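Local coordinates for Cellobiohydrolase. glycosyl hydrolase family 6 from Thermobifida fusca, a protein that probably hydrolyses beta-1,4-glucosidic bonds of cellulose as a cellobiohydrolase, here as the catalytic domain of a longer secreted enzyme, in two crystal structures: PDB 4AVN (chain A, 2.00 Å), residues C89-A94 and G372-C377; PDB 4AVO (chain B, 1.80 Å), residues C89-S94 and G372-C377. One frame, after least-squares fit of the local backbone (RMSD 0.17 Å); residues are numbered along the deposited sequences.

Structure 1 (4AVN); sequences CAALAA and GFDRMC. Engineered in segment 89-94: Ala-94 (natural residue Ser). It carries 1 engineered substitution outside these segments.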
loop_
_atom_site.group_PDB
_atom_site.type_symbol
_atom_site.label_atom_id
_atom_site.label_comp_id
_atom_site.label_asym_id
_atom_site.label_seq_id
_atom_site.Cartn_x
_atom_site.Cartn_y
_atom_site.Cartn_z
ATOM N N CYS A 89 -6.660 -11.428 5.053
ATOM C CA CYS A 89 -6.891 -12.799 5.485
ATOM C C CYS A 89 -5.643 -13.573 5.925
ATOM O O CYS A 89 -5.768 -14.580 6.615
ATOM C CB CYS A 89 -7.635 -13.576 4.396
ATOM S SG CYS A 89 -6.727 -13.772 2.849
ATOM N N ALA A 90 -4.457 -13.136 5.506
ATOM C CA ALA A 90 -3.214 -13.819 5.893
ATOM C C ALA A 90 -2.644 -13.315 7.221
ATOM O O ALA A 90 -1.722 -13.915 7.767
ATOM C CB ALA A 90 -2.182 -13.688 4.803
ATOM N N ALA A 91 -3.188 -12.212 7.731
ATOM C CA ALA A 91 -2.658 -11.569 8.934
ATOM C C ALA A 91 -3.754 -11.240 9.947
ATOM O O ALA A 91 -4.939 -11.471 9.688
ATOM C CB ALA A 91 -1.858 -10.301 8.553
ATOM N N LEU A 92 -3.360 -10.712 11.105
ATOM C CA LEU A 92 -4.314 -10.390 12.174
ATOM C C LEU A 92 -4.308 -8.899 12.569
ATOM O O LEU A 92 -5.240 -8.431 13.225
ATOM C CB LEU A 92 -4.079 -11.283 13.415
ATOM C CG LEU A 92 -4.071 -12.814 13.277
ATOM C CD1 LEU A 92 -3.602 -13.485 14.570
ATOM C CD2 LEU A 92 -5.431 -13.365 12.872
ATOM N N ALA A 93 -3.273 -8.164 12.151
ATOM C CA ALA A 93 -3.054 -6.779 12.606
ATOM C C ALA A 93 -4.049 -5.769 12.019
ATOM O O ALA A 93 -4.349 -4.742 12.642
ATOM C CB ALA A 93 -1.629 -6.343 12.312
ATOM N N ALA A 94 -4.545 -6.063 10.819
ATOM C CA ALA A 94 -5.516 -5.198 10.163
ATOM C C ALA A 94 -6.740 -5.973 9.688
ATOM O O ALA A 94 -7.340 -5.639 8.659
ATOM C CB ALA A 94 -4.863 -4.427 9.015
ATOM N N GLY A 372 -6.662 -8.007 15.745
ATOM C CA GLY A 372 -6.008 -8.912 16.677
ATOM C C GLY A 372 -4.550 -8.570 16.857
ATOM O O GLY A 372 -4.044 -7.610 16.282
ATOM N N PHE A 373 -3.873 -9.367 17.671
ATOM C CA PHE A 373 -2.445 -9.210 17.874
ATOM C C PHE A 373 -1.689 -10.116 16.904
ATOM O O PHE A 373 -1.683 -11.339 17.048
ATOM C CB PHE A 373 -2.077 -9.488 19.339
ATOM C CG PHE A 373 -0.604 -9.706 19.570
ATOM C CD1 PHE A 373 0.340 -8.820 19.053
ATOM C CD2 PHE A 373 -0.164 -10.793 20.321
ATOM C CE1 PHE A 373 1.702 -9.028 19.267
ATOM C CE2 PHE A 373 1.201 -11.006 20.549
ATOM C CZ PHE A 373 2.130 -10.119 20.023
ATOM N N ASP A 374 -1.069 -9.497 15.902
ATOM C CA ASP A 374 -0.281 -10.221 14.927
ATOM C C ASP A 374 1.169 -10.242 15.378
ATOM O O ASP A 374 1.776 -9.188 15.584
ATOM C CB ASP A 374 -0.397 -9.563 13.547
ATOM C CG ASP A 374 0.049 -10.479 12.428
ATOM O OD1 ASP A 374 1.185 -10.987 12.471
ATOM O OD2 ASP A 374 -0.746 -10.689 11.491
ATOM N N ARG A 375 1.729 -11.439 15.518
ATOM C CA ARG A 375 3.082 -11.565 16.061
ATOM C C ARG A 375 4.189 -11.021 15.144
ATOM O O ARG A 375 5.296 -10.759 15.606
ATOM C CB ARG A 375 3.369 -12.999 16.520
ATOM C CG ARG A 375 2.592 -13.387 17.789
ATOM C CD ARG A 375 3.369 -14.355 18.672
ATOM N NE ARG A 375 4.548 -13.720 19.262
ATOM C CZ ARG A 375 5.602 -14.378 19.742
ATOM N NH1 ARG A 375 5.636 -15.707 19.707
ATOM N NH2 ARG A 375 6.626 -13.703 20.258
ATOM N N MET A 376 3.889 -10.831 13.859
ATOM C CA MET A 376 4.839 -10.177 12.946
ATOM C C MET A 376 5.098 -8.712 13.340
ATOM O O MET A 376 6.050 -8.094 12.867
ATOM C CB MET A 376 4.387 -10.296 11.482
ATOM C CG MET A 376 4.680 -11.657 10.842
ATOM S SD MET A 376 6.440 -12.078 10.758
ATOM C CE MET A 376 7.004 -11.047 9.402
ATOM N N CYS A 377 4.247 -8.182 14.215
ATOM C CA CYS A 377 4.401 -6.839 14.770
ATOM C C CYS A 377 5.058 -6.867 16.158
ATOM O O CYS A 377 5.309 -5.824 16.758
ATOM C CB CYS A 377 3.043 -6.156 14.845
ATOM S SG CYS A 377 2.328 -5.795 13.221
#

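Structure 2 (4AVO); sequences CAALAS and GFDRMC. It carries 1 engineered substitution outside these segments. With BGC (beta-D-glucopyranose), chain C; BGC (beta-D-glucopyranose), chain D.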
loop_
_atom_site.group_PDB
_atom_site.type_symbol
_atom_site.label_atom_id
_atom_site.label_comp_id
_atom_site.label_asym_id
_atom_site.label_seq_id
_atom_site.Cartn_x
_atom_site.Cartn_y
_atom_site.Cartn_z
ATOM N N CYS B 89 -6.607 -11.306 5.165
ATOM C CA CYS B 89 -6.852 -12.703 5.551
ATOM C C CYS B 89 -5.627 -13.502 6.018
ATOM O O CYS B 89 -5.780 -14.513 6.713
ATOM C CB CYS B 89 -7.600 -13.455 4.445
ATOM S SG CYS B 89 -6.678 -13.660 2.902
ATOM N N ALA B 90 -4.424 -13.072 5.631
ATOM C CA ALA B 90 -3.199 -13.792 6.008
ATOM C C ALA B 90 -2.536 -13.211 7.252
ATOM O O ALA B 90 -1.427 -13.607 7.620
ATOM C CB ALA B 90 -2.213 -13.827 4.845
ATOM N N ALA B 91 -3.220 -12.274 7.899
ATOM C CA ALA B 91 -2.687 -11.609 9.079
ATOM C C ALA B 91 -3.800 -11.321 10.080
ATOM O O ALA B 91 -4.962 -11.691 9.853
ATOM C CB ALA B 91 -1.939 -10.316 8.677
ATOM N N LEU B 92 -3.441 -10.685 11.193
ATOM C CA LEU B 92 -4.405 -10.347 12.233
ATOM C C LEU B 92 -4.482 -8.845 12.497
ATOM O O LEU B 92 -5.515 -8.354 12.941
ATOM C CB LEU B 92 -4.067 -11.065 13.543
ATOM C CG LEU B 92 -4.100 -12.597 13.635
ATOM C CD1 LEU B 92 -3.864 -13.023 15.094
ATOM C CD2 LEU B 92 -5.398 -13.192 13.111
ATOM N N ALA B 93 -3.393 -8.129 12.211
ATOM C CA ALA B 93 -3.224 -6.734 12.642
ATOM C C ALA B 93 -4.221 -5.752 12.018
ATOM O O ALA B 93 -4.564 -4.734 12.628
ATOM C CB ALA B 93 -1.780 -6.269 12.398
ATOM N N SER B 94 -4.694 -6.066 10.814
ATOM C CA SER B 94 -5.689 -5.234 10.145
ATOM C C SER B 94 -6.886 -6.029 9.627
ATOM O O SER B 94 -7.487 -5.682 8.607
ATOM C CB SER B 94 -5.042 -4.389 9.036
ATOM O OG SER B 94 -4.109 -3.480 9.597
ATOM N N GLY B 372 -6.615 -7.878 15.550
ATOM C CA GLY B 372 -5.962 -8.783 16.495
ATOM C C GLY B 372 -4.482 -8.515 16.660
ATOM O O GLY B 372 -3.920 -7.611 16.035
ATOM N N PHE B 373 -3.846 -9.308 17.511
ATOM C CA PHE B 373 -2.419 -9.176 17.753
ATOM C C PHE B 373 -1.643 -10.137 16.854
ATOM O O PHE B 373 -1.665 -11.358 17.052
ATOM C CB PHE B 373 -2.105 -9.394 19.245
ATOM C CG PHE B 373 -0.644 -9.590 19.544
ATOM C CD1 PHE B 373 0.325 -8.764 18.975
ATOM C CD2 PHE B 373 -0.235 -10.602 20.409
ATOM C CE1 PHE B 373 1.673 -8.953 19.252
ATOM C CE2 PHE B 373 1.119 -10.794 20.701
ATOM C CZ PHE B 373 2.072 -9.970 20.120
ATOM N N ASP B 374 -0.978 -9.570 15.849
ATOM C CA ASP B 374 -0.175 -10.340 14.917
ATOM C C ASP B 374 1.262 -10.333 15.393
ATOM O O ASP B 374 1.845 -9.266 15.611
ATOM C CB ASP B 374 -0.252 -9.744 13.507
ATOM C CG ASP B 374 0.200 -10.722 12.439
ATOM O OD1 ASP B 374 1.373 -11.138 12.456
ATOM O OD2 ASP B 374 -0.629 -11.093 11.585
ATOM N N ARG B 375 1.845 -11.518 15.544
ATOM C CA ARG B 375 3.196 -11.600 16.092
ATOM C C ARG B 375 4.286 -11.093 15.138
ATOM O O ARG B 375 5.419 -10.881 15.553
ATOM C CB ARG B 375 3.495 -13.004 16.625
ATOM C CG ARG B 375 2.706 -13.331 17.897
ATOM C CD ARG B 375 3.453 -14.276 18.813
ATOM N NE ARG B 375 4.625 -13.648 19.425
ATOM C CZ ARG B 375 5.670 -14.317 19.908
ATOM N NH1 ARG B 375 5.703 -15.647 19.848
ATOM N NH2 ARG B 375 6.689 -13.657 20.445
ATOM N N MET B 376 3.943 -10.861 13.871
ATOM C CA MET B 376 4.889 -10.215 12.961
ATOM C C MET B 376 5.144 -8.759 13.376
ATOM O O MET B 376 6.077 -8.130 12.893
ATOM C CB MET B 376 4.433 -10.313 11.495
ATOM C CG MET B 376 4.655 -11.703 10.869
ATOM S SD MET B 376 6.397 -12.185 10.780
ATOM C CE MET B 376 6.967 -11.159 9.420
ATOM N N CYS B 377 4.320 -8.251 14.290
ATOM C CA CYS B 377 4.456 -6.892 14.818
ATOM C C CYS B 377 5.078 -6.896 16.214
ATOM O O CYS B 377 5.274 -5.843 16.823
ATOM C CB CYS B 377 3.094 -6.204 14.858
ATOM S SG CYS B 377 2.418 -5.893 13.219
HETATM C C2 BGC C . -0.210 -2.987 6.489
HETATM C C3 BGC C . -0.872 -1.960 7.435
HETATM C C4 BGC C . -2.270 -1.510 7.018
HETATM C C5 BGC C . -2.897 -2.645 6.197
HETATM C C6 BGC C . -2.769 -2.356 4.705
HETATM C C1 BGC C . -1.029 -4.261 6.200
HETATM O O2 BGC C . 0.948 -3.386 7.174
HETATM O O3 BGC C . -0.042 -0.822 7.558
HETATM O O4 BGC C . -3.046 -1.097 8.159
HETATM O O5 BGC C . -2.395 -3.955 6.481
HETATM O O6 BGC C . -1.480 -2.710 4.263
HETATM C C2 BGC D . -5.010 0.068 9.086
HETATM C C3 BGC D . -6.027 1.192 8.883
HETATM C C4 BGC D . -5.330 2.514 8.582
HETATM C C5 BGC D . -4.302 2.314 7.464
HETATM C C6 BGC D . -3.483 3.576 7.185
HETATM C C1 BGC D . -4.000 -0.022 7.934
HETATM O O2 BGC D . -5.711 -1.146 9.246
HETATM O O3 BGC D . -6.849 1.330 10.022
HETATM O O4 BGC D . -6.302 3.463 8.216
HETATM O O5 BGC D . -3.404 1.267 7.797
HETATM O O6 BGC D . -2.625 3.846 8.278
#

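Structure 1 (4AVN)
Asp-374 reaches from segment 372-377 to the backbone of Leu-92 in segment 89-94. Both lie in loops beside the sugar-binding cleft of a glycoside hydrolase family 6 catalytic domain: one follows strand 75-81, the other comes after strand 346-350. Cys-377 is close to Trp-326, a predicted substrate-binding residue. CB of Asp-374 lies 3.7 Å from CB of Ala-93. CG is anti to the backbone N (chi1 -163°), which carries the carboxylate over to the other loop. OD2 accepts from N of Leu-92 at 2.6 Å and lies 3.2 Å from CB of Ala-91. OD1 turns back and takes N of Met-376 at 3.0 Å, closing an Asx turn. The carboxylate is thus gripped at both oxygens. A backbone hydrogen bond from N of Gly-372 to O of Leu-92 (2.9 Å) adds a second tie. CB of Ala-93 packs 4.1 Å from SG of Cys-377, which is in a disulfide with Cys-327. Ala-94, an engineered residue, points its methyl away from segment 372-377. It touches Tyr-82 and a bound beta-D-glucopyranose.

Structure 2 (4AVO)
The side chain of Asp-374 crosses to the other loop, where OD2 meets the backbone of Leu-92. Its CB lies 4.0 Å from CB of Ala-93. CG is anti to the backbone N (chi1 -162°), a setting that sends the carboxylate across. OD2 accepts from N of Leu-92 at 2.9 Å and lies 3.3 Å from CB of Ala-91. OD1 takes N of Met-376 at 2.9 Å in an Asx turn, and both oxygens are held. N of Gly-372 donates to O of Leu-92 at 2.9 Å. CB of Ala-93 packs 4.3 Å from SG of Cys-377, disulfide-bonded to Cys-327. Ser-94 points CB away from segment 372-377, and its side chain touches Tyr-82. Its OG accepts a hydrogen bond from O2 of the chain D glucose unit at 2.9 Å. O4 of the chain C unit, the oxygen joining the two sugars, is 3.0 Å from that OG. OG is also hydrogen-bonded to Ser-401, whose hydroxyl pairs with O of Ala-93 as well. Ser-94 is thus one of the loop residues that line bound sugar, with Ala-90 and Ala-91.

What differs
Position 94 carries the sharpest difference: the engineered Ala-94(A) stands against Ser-94(B). Their CB atoms coincide within the error and both residues are buried. OG of Ser-94(B) has no counterpart in Ala-94(A). With that hydroxyl go its hydrogen bonds to O2 of the sugar unit in chain D and to Ser-401(B). The alanine methyl can offer the sugar only nonpolar contact. Glucose units are bound at this place in both structures, so the exchange may weaken the polar grip without emptying the site. The comparable CA atoms coincide. The side chains of Asp-374(A), Cys-377(A) and their counterparts keep their place within the error. The hydrogen bonds Leu-92(A) N to Asp-374(A) OD2 and Gly-372(A) N to Leu-92(A) O have counterparts in structure 2. Two further exchanges fall at predicted active-site positions and may also shape the site. Asp-136(A), the predicted proton donor, stands against Ala-136(B). Asp-88(B) accepts from N of Ser-94(B); Ala-88(A) has no carboxylate to do so for Ala-94(A).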